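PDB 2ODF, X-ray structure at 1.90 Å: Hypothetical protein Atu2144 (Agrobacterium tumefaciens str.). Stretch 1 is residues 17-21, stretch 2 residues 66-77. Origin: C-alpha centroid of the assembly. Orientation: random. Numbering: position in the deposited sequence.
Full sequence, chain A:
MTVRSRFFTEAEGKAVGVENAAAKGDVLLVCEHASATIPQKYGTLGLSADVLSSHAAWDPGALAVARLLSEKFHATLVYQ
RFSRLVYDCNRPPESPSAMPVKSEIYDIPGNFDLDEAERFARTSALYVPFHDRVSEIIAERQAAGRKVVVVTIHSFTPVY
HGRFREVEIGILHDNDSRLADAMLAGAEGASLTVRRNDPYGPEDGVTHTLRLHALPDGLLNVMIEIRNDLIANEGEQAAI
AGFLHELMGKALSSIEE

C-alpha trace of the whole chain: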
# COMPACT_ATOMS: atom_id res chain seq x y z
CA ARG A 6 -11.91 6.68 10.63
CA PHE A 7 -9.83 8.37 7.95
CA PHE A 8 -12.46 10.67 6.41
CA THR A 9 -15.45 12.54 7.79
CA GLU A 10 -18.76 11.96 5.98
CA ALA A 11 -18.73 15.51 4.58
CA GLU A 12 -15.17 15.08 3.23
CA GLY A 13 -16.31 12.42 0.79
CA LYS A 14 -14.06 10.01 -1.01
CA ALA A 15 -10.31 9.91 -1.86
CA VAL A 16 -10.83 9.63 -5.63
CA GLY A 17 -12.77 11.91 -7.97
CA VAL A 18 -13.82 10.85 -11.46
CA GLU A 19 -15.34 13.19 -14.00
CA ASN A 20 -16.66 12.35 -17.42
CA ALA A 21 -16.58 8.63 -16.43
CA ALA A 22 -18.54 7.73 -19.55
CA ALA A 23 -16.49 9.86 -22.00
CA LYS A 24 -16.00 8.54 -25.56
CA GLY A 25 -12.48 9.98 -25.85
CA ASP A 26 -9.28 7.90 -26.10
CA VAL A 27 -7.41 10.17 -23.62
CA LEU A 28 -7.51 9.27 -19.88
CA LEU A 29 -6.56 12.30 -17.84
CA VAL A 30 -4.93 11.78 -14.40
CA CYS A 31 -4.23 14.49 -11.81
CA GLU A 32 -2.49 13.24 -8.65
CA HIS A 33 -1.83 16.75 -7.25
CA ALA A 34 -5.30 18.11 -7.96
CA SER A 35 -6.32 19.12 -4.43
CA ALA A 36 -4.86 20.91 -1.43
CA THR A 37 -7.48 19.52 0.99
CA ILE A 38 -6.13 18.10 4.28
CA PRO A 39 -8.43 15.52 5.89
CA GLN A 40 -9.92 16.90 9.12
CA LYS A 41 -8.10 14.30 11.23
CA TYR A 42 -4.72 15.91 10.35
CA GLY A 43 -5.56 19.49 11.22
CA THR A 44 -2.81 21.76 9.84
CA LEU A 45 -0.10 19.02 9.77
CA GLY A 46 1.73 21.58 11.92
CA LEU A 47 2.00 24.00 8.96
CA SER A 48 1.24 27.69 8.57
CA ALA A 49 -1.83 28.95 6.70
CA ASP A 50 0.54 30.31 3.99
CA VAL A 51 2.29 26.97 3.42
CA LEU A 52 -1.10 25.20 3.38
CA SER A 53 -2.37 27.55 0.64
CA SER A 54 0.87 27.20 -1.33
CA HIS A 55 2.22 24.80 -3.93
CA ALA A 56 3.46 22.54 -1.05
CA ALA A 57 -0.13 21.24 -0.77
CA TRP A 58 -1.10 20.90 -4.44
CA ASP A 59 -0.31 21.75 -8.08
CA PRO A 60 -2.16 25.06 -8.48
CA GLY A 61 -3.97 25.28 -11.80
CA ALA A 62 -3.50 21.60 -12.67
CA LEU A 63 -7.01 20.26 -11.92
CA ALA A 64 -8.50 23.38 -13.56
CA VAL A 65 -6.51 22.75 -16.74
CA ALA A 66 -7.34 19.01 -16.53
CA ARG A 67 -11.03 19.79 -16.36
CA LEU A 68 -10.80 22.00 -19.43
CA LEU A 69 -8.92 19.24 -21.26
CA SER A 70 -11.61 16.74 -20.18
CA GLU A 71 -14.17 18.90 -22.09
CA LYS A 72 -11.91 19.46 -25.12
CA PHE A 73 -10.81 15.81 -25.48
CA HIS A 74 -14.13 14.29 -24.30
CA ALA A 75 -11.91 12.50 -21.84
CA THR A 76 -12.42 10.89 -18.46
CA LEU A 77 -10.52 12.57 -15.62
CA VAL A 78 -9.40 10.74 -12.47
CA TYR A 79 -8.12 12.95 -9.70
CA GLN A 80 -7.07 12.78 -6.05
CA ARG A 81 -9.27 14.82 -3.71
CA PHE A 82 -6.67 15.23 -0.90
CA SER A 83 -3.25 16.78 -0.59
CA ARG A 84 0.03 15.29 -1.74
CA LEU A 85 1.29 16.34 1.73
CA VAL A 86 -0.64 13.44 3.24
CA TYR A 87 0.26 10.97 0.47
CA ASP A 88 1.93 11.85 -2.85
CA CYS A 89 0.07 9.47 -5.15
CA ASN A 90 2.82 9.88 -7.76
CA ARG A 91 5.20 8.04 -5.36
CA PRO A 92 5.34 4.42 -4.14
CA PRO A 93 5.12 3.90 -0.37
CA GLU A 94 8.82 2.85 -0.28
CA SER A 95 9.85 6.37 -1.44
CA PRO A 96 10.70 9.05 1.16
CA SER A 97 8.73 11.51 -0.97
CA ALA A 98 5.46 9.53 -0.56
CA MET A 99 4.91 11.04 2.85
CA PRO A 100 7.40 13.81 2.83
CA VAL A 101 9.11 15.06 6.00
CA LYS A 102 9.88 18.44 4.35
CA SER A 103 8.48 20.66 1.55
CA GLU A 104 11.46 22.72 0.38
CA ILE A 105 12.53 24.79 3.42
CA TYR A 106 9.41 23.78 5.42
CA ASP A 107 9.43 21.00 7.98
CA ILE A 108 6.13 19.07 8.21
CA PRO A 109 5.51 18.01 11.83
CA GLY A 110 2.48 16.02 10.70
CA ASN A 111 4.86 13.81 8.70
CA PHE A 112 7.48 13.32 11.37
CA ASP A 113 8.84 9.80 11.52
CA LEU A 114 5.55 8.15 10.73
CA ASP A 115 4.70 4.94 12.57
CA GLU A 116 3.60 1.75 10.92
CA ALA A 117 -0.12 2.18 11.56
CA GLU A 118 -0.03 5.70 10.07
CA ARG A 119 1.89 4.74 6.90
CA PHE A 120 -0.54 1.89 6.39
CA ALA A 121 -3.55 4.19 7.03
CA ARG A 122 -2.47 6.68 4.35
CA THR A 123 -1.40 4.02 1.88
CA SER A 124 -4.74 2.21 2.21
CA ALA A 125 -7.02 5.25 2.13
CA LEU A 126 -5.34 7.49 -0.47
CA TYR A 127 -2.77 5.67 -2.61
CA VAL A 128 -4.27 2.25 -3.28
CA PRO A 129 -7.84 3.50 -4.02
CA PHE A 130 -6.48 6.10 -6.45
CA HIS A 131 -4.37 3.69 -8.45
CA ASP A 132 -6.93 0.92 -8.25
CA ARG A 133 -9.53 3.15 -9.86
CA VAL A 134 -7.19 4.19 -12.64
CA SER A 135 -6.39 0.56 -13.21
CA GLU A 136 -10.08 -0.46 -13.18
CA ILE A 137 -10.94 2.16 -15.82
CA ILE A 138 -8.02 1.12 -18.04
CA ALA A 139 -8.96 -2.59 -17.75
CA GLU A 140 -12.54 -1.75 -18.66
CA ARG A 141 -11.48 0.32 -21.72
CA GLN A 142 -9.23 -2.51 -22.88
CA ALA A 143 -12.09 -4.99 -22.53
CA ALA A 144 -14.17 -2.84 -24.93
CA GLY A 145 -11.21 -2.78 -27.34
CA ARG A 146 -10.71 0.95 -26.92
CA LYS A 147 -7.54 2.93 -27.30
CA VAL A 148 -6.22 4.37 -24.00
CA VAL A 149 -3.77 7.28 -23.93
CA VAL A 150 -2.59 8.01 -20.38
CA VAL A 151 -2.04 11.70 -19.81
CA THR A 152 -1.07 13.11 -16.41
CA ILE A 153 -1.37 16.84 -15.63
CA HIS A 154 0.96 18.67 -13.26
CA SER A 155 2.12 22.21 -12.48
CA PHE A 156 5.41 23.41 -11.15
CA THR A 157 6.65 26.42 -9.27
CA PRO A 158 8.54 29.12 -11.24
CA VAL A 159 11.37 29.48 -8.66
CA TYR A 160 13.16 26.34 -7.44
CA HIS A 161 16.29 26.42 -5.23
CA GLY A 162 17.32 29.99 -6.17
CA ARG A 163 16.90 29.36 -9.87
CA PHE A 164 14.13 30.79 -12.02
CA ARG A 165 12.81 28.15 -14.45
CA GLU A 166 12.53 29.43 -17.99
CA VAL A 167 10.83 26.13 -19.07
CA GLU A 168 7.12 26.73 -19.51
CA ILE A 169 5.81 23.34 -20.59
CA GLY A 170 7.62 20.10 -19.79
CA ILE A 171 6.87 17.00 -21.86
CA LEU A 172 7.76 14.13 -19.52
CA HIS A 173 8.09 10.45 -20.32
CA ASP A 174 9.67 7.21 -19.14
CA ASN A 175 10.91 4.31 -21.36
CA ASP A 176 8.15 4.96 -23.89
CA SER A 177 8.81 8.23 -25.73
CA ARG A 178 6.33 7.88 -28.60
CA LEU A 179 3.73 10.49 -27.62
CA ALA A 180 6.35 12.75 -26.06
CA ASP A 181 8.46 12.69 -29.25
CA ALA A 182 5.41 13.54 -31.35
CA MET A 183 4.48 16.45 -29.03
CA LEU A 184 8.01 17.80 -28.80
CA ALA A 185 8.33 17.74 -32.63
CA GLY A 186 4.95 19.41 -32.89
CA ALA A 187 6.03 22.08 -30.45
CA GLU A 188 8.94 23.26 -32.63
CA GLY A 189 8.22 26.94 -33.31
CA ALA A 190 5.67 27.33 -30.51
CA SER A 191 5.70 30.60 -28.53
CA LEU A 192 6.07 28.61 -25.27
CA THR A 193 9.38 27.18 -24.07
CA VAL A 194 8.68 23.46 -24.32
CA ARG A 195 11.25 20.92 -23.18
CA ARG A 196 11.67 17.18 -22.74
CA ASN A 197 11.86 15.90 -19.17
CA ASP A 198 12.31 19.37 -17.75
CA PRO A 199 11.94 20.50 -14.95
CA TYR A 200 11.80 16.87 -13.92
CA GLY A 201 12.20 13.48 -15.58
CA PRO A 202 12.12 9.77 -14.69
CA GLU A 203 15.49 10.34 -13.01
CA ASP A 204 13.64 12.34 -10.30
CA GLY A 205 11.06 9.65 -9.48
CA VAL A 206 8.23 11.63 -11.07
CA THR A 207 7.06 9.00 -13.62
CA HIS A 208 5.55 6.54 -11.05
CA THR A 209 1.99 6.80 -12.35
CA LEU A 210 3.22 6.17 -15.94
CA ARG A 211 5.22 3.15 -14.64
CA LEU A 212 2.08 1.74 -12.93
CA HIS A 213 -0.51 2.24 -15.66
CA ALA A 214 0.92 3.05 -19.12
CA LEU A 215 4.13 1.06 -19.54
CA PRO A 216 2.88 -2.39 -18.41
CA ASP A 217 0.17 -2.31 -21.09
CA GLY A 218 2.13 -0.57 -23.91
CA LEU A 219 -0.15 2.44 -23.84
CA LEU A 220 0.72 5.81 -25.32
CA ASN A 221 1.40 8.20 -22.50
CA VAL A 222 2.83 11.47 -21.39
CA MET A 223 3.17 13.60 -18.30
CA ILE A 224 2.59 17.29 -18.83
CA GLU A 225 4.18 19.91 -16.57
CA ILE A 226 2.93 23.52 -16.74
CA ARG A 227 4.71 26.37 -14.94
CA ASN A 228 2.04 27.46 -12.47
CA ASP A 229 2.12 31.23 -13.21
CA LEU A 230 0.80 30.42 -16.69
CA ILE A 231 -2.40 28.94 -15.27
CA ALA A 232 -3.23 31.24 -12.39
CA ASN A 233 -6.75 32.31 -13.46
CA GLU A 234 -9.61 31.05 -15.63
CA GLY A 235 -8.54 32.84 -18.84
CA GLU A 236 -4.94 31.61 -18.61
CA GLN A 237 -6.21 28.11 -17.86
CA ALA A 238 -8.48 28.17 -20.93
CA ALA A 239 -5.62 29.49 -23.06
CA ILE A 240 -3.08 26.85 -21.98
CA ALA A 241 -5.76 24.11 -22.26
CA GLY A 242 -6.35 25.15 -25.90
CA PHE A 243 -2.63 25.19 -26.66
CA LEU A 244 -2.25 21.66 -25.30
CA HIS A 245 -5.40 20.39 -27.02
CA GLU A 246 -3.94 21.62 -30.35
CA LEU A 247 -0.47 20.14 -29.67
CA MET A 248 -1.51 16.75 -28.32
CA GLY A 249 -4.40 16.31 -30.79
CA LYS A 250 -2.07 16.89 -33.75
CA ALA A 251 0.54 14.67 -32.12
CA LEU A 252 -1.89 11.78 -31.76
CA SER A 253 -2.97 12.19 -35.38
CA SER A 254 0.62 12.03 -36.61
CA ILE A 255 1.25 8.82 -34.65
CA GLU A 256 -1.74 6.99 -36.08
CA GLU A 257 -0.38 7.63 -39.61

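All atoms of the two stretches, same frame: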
# COMPACT_ATOMS: atom_id res chain seq x y z
N GLY A 17 -11.76 11.29 -7.14
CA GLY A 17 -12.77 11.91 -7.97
C GLY A 17 -12.68 11.41 -9.40
O GLY A 17 -11.59 11.13 -9.90
N VAL A 18 -13.83 11.22 -10.04
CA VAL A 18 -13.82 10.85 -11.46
C VAL A 18 -14.87 11.72 -12.14
O VAL A 18 -15.98 11.82 -11.64
CB VAL A 18 -14.11 9.36 -11.71
CG1 VAL A 18 -14.25 9.06 -13.24
CG2 VAL A 18 -13.02 8.48 -11.07
N GLU A 19 -14.46 12.36 -13.21
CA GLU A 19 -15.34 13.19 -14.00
C GLU A 19 -15.35 12.72 -15.44
O GLU A 19 -14.40 12.21 -15.93
CB GLU A 19 -14.96 14.65 -13.86
CG GLU A 19 -15.34 15.27 -12.52
CD GLU A 19 -14.78 16.67 -12.34
OE1 GLU A 19 -14.28 17.23 -13.31
OE2 GLU A 19 -14.87 17.22 -11.25
N ASN A 20 -16.51 12.83 -16.07
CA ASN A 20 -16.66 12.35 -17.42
C ASN A 20 -16.35 10.85 -17.51
O ASN A 20 -15.74 10.41 -18.41
CB ASN A 20 -15.77 13.19 -18.32
CG ASN A 20 -16.45 13.67 -19.55
OD1 ASN A 20 -17.58 13.39 -19.74
ND2 ASN A 20 -15.74 14.35 -20.40
N ALA A 21 -16.82 10.09 -16.52
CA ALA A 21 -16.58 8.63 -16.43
C ALA A 21 -16.95 7.92 -17.74
O ALA A 21 -16.22 7.05 -18.24
CB ALA A 21 -17.37 8.04 -15.26
N ALA A 66 -6.85 20.38 -16.27
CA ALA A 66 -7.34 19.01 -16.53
C ALA A 66 -8.84 18.94 -16.83
O ALA A 66 -9.26 18.18 -17.70
CB ALA A 66 -6.97 18.09 -15.38
N ARG A 67 -9.62 19.69 -16.09
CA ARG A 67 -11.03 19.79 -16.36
C ARG A 67 -11.34 20.34 -17.76
O ARG A 67 -12.15 19.81 -18.44
CB ARG A 67 -11.74 20.56 -15.26
CG ARG A 67 -11.81 19.85 -13.95
CD ARG A 67 -12.51 20.62 -12.91
NE ARG A 67 -12.94 19.72 -11.89
CZ ARG A 67 -12.95 19.99 -10.61
NH1 ARG A 67 -12.56 21.15 -10.19
NH2 ARG A 67 -13.37 19.09 -9.77
N LEU A 68 -10.61 21.38 -18.12
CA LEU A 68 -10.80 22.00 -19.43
C LEU A 68 -10.42 21.03 -20.52
O LEU A 68 -11.14 20.91 -21.51
CB LEU A 68 -10.02 23.30 -19.54
CG LEU A 68 -10.51 24.41 -18.62
CD1 LEU A 68 -9.61 25.60 -18.83
CD2 LEU A 68 -11.97 24.77 -18.86
N LEU A 69 -9.31 20.33 -20.35
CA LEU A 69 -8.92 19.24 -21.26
C LEU A 69 -9.91 18.07 -21.33
O LEU A 69 -10.06 17.43 -22.36
CB LEU A 69 -7.51 18.73 -20.91
CG LEU A 69 -6.35 19.70 -21.13
CD1 LEU A 69 -5.04 19.14 -20.62
CD2 LEU A 69 -6.24 20.04 -22.63
N SER A 70 -10.59 17.78 -20.22
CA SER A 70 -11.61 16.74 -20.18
C SER A 70 -12.79 17.07 -21.14
O SER A 70 -13.29 16.19 -21.84
CB SER A 70 -12.08 16.56 -18.73
OG SER A 70 -13.11 15.60 -18.62
N GLU A 71 -13.16 18.34 -21.16
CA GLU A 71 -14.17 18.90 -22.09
C GLU A 71 -13.64 18.85 -23.53
O GLU A 71 -14.29 18.31 -24.41
CB GLU A 71 -14.51 20.36 -21.70
CG GLU A 71 -15.19 20.54 -20.33
CD GLU A 71 -15.05 21.96 -19.65
OE1 GLU A 71 -15.08 23.03 -20.35
OE2 GLU A 71 -14.92 22.00 -18.39
N LYS A 72 -12.45 19.39 -23.76
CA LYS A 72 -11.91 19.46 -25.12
C LYS A 72 -11.62 18.10 -25.75
O LYS A 72 -11.87 17.91 -26.92
CB LYS A 72 -10.64 20.32 -25.13
CG LYS A 72 -10.91 21.77 -24.74
CD LYS A 72 -9.66 22.55 -24.71
CE LYS A 72 -9.90 24.01 -24.27
NZ LYS A 72 -10.58 24.77 -25.35
N PHE A 73 -11.10 17.15 -24.97
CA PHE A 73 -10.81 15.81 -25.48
C PHE A 73 -11.93 14.80 -25.30
O PHE A 73 -11.76 13.63 -25.70
CB PHE A 73 -9.52 15.25 -24.84
CG PHE A 73 -8.27 15.78 -25.46
CD1 PHE A 73 -7.84 15.32 -26.69
CD2 PHE A 73 -7.49 16.73 -24.82
CE1 PHE A 73 -6.68 15.81 -27.29
CE2 PHE A 73 -6.31 17.22 -25.41
CZ PHE A 73 -5.93 16.77 -26.64
N HIS A 74 -13.04 15.21 -24.69
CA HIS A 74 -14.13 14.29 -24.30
C HIS A 74 -13.51 13.12 -23.56
O HIS A 74 -13.67 11.95 -23.92
CB HIS A 74 -14.97 13.89 -25.50
CG HIS A 74 -15.40 15.07 -26.31
ND1 HIS A 74 -16.40 15.92 -25.89
CD2 HIS A 74 -14.89 15.61 -27.44
CE1 HIS A 74 -16.54 16.90 -26.77
NE2 HIS A 74 -15.62 16.74 -27.71
N ALA A 75 -12.79 13.46 -22.51
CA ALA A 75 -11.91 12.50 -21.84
C ALA A 75 -12.22 12.41 -20.34
O ALA A 75 -12.30 13.41 -19.64
CB ALA A 75 -10.50 12.89 -22.05
N THR A 76 -12.35 11.18 -19.87
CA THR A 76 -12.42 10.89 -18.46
C THR A 76 -11.22 11.48 -17.69
O THR A 76 -10.07 11.49 -18.17
CB THR A 76 -12.47 9.38 -18.25
OG1 THR A 76 -13.63 8.86 -18.91
CG2 THR A 76 -12.49 9.00 -16.76
N LEU A 77 -11.52 11.97 -16.50
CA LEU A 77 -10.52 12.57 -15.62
C LEU A 77 -10.63 11.89 -14.27
O LEU A 77 -11.70 11.89 -13.68
CB LEU A 77 -10.74 14.06 -15.45
CG LEU A 77 -9.98 14.81 -14.35
CD1 LEU A 77 -8.48 14.67 -14.52
CD2 LEU A 77 -10.41 16.28 -14.38
O HOH W 1 -16.81 15.78 -23.03

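Residues 17-19 form the end of a strand that begins earlier in the chain, and Asn20 and Ala21 lead out of it. The second stretch enters as a helix, turns at His74, and reaches the first stretch at Thr76 and Leu77. The turn is a Schellman motif: His74 takes positive phi (48°), Ala75 N returns to Ser70 O at 2.9 Å, and His74 N makes a weak bond to Glu71 O at 3.4 Å.

The register is fixed by Glu19 and Leu77, an antiparallel hydrogen-bonded pair with CA atoms 5.1 Å apart. Glu19 N donates to Leu77 O at 2.8 Å (167° at the hydrogen), and Leu77 N donates to Glu19 O at 2.9 Å (165°). Two short, nearly linear bonds between the same two residues are the signature of such a pair. CA-H...O contacts extend the pairing: Val18 CA lies 3.2 Å from Leu77 O, and Thr76 CA lies 3.5 Å from Glu19 O. Past this pair the first stretch leaves extended geometry, since Asn20 has phi/psi of 59/41°.

Glu19 and Leu77 place their side chains on the same face of the sheet, with Glu19 OE1 4.1 Å from Leu77 CD2. The Glu19 chain is extended at chi2 (172°), and its carboxylate reaches Arg67 on the helix in a salt bridge, OE2 to NH2 at 2.8 Å. Arg67 NE also donates to Glu19 OE1 at 3.2 Å (161°), while its bond to Glu19 OE2, also 3.2 Å, is weak at 134°. The carboxylate therefore meets the guanidinium at its edge, where the N-H groups point, so charge attraction and directional bonding coincide. This ties the strand to the helix as well as to the segment that follows it.

Asn20 points its CA-to-CB bond toward the second stretch. Its ND2 makes a weak hydrogen bond to Ser70 OG at 3.4 Å (148°). That hydroxyl is itself a donor to Ala75 O at 2.5 Å, so Ser70 links the helix to the segment after the turn while accepting from Asn20. A water adds a second route: it accepts from Asn20 ND2 at 3.2 Å and lies 2.9 Å from His74 ND1.

Thr76 OG1 donates to Asn20 O at 2.7 Å, satisfying a carbonyl just beyond the paired strand residue. Its methyl makes an apolar contact, with Thr76 CG2 3.9 Å from Val18 CG1. Together the stretches bury 392 Å², summed over both sides.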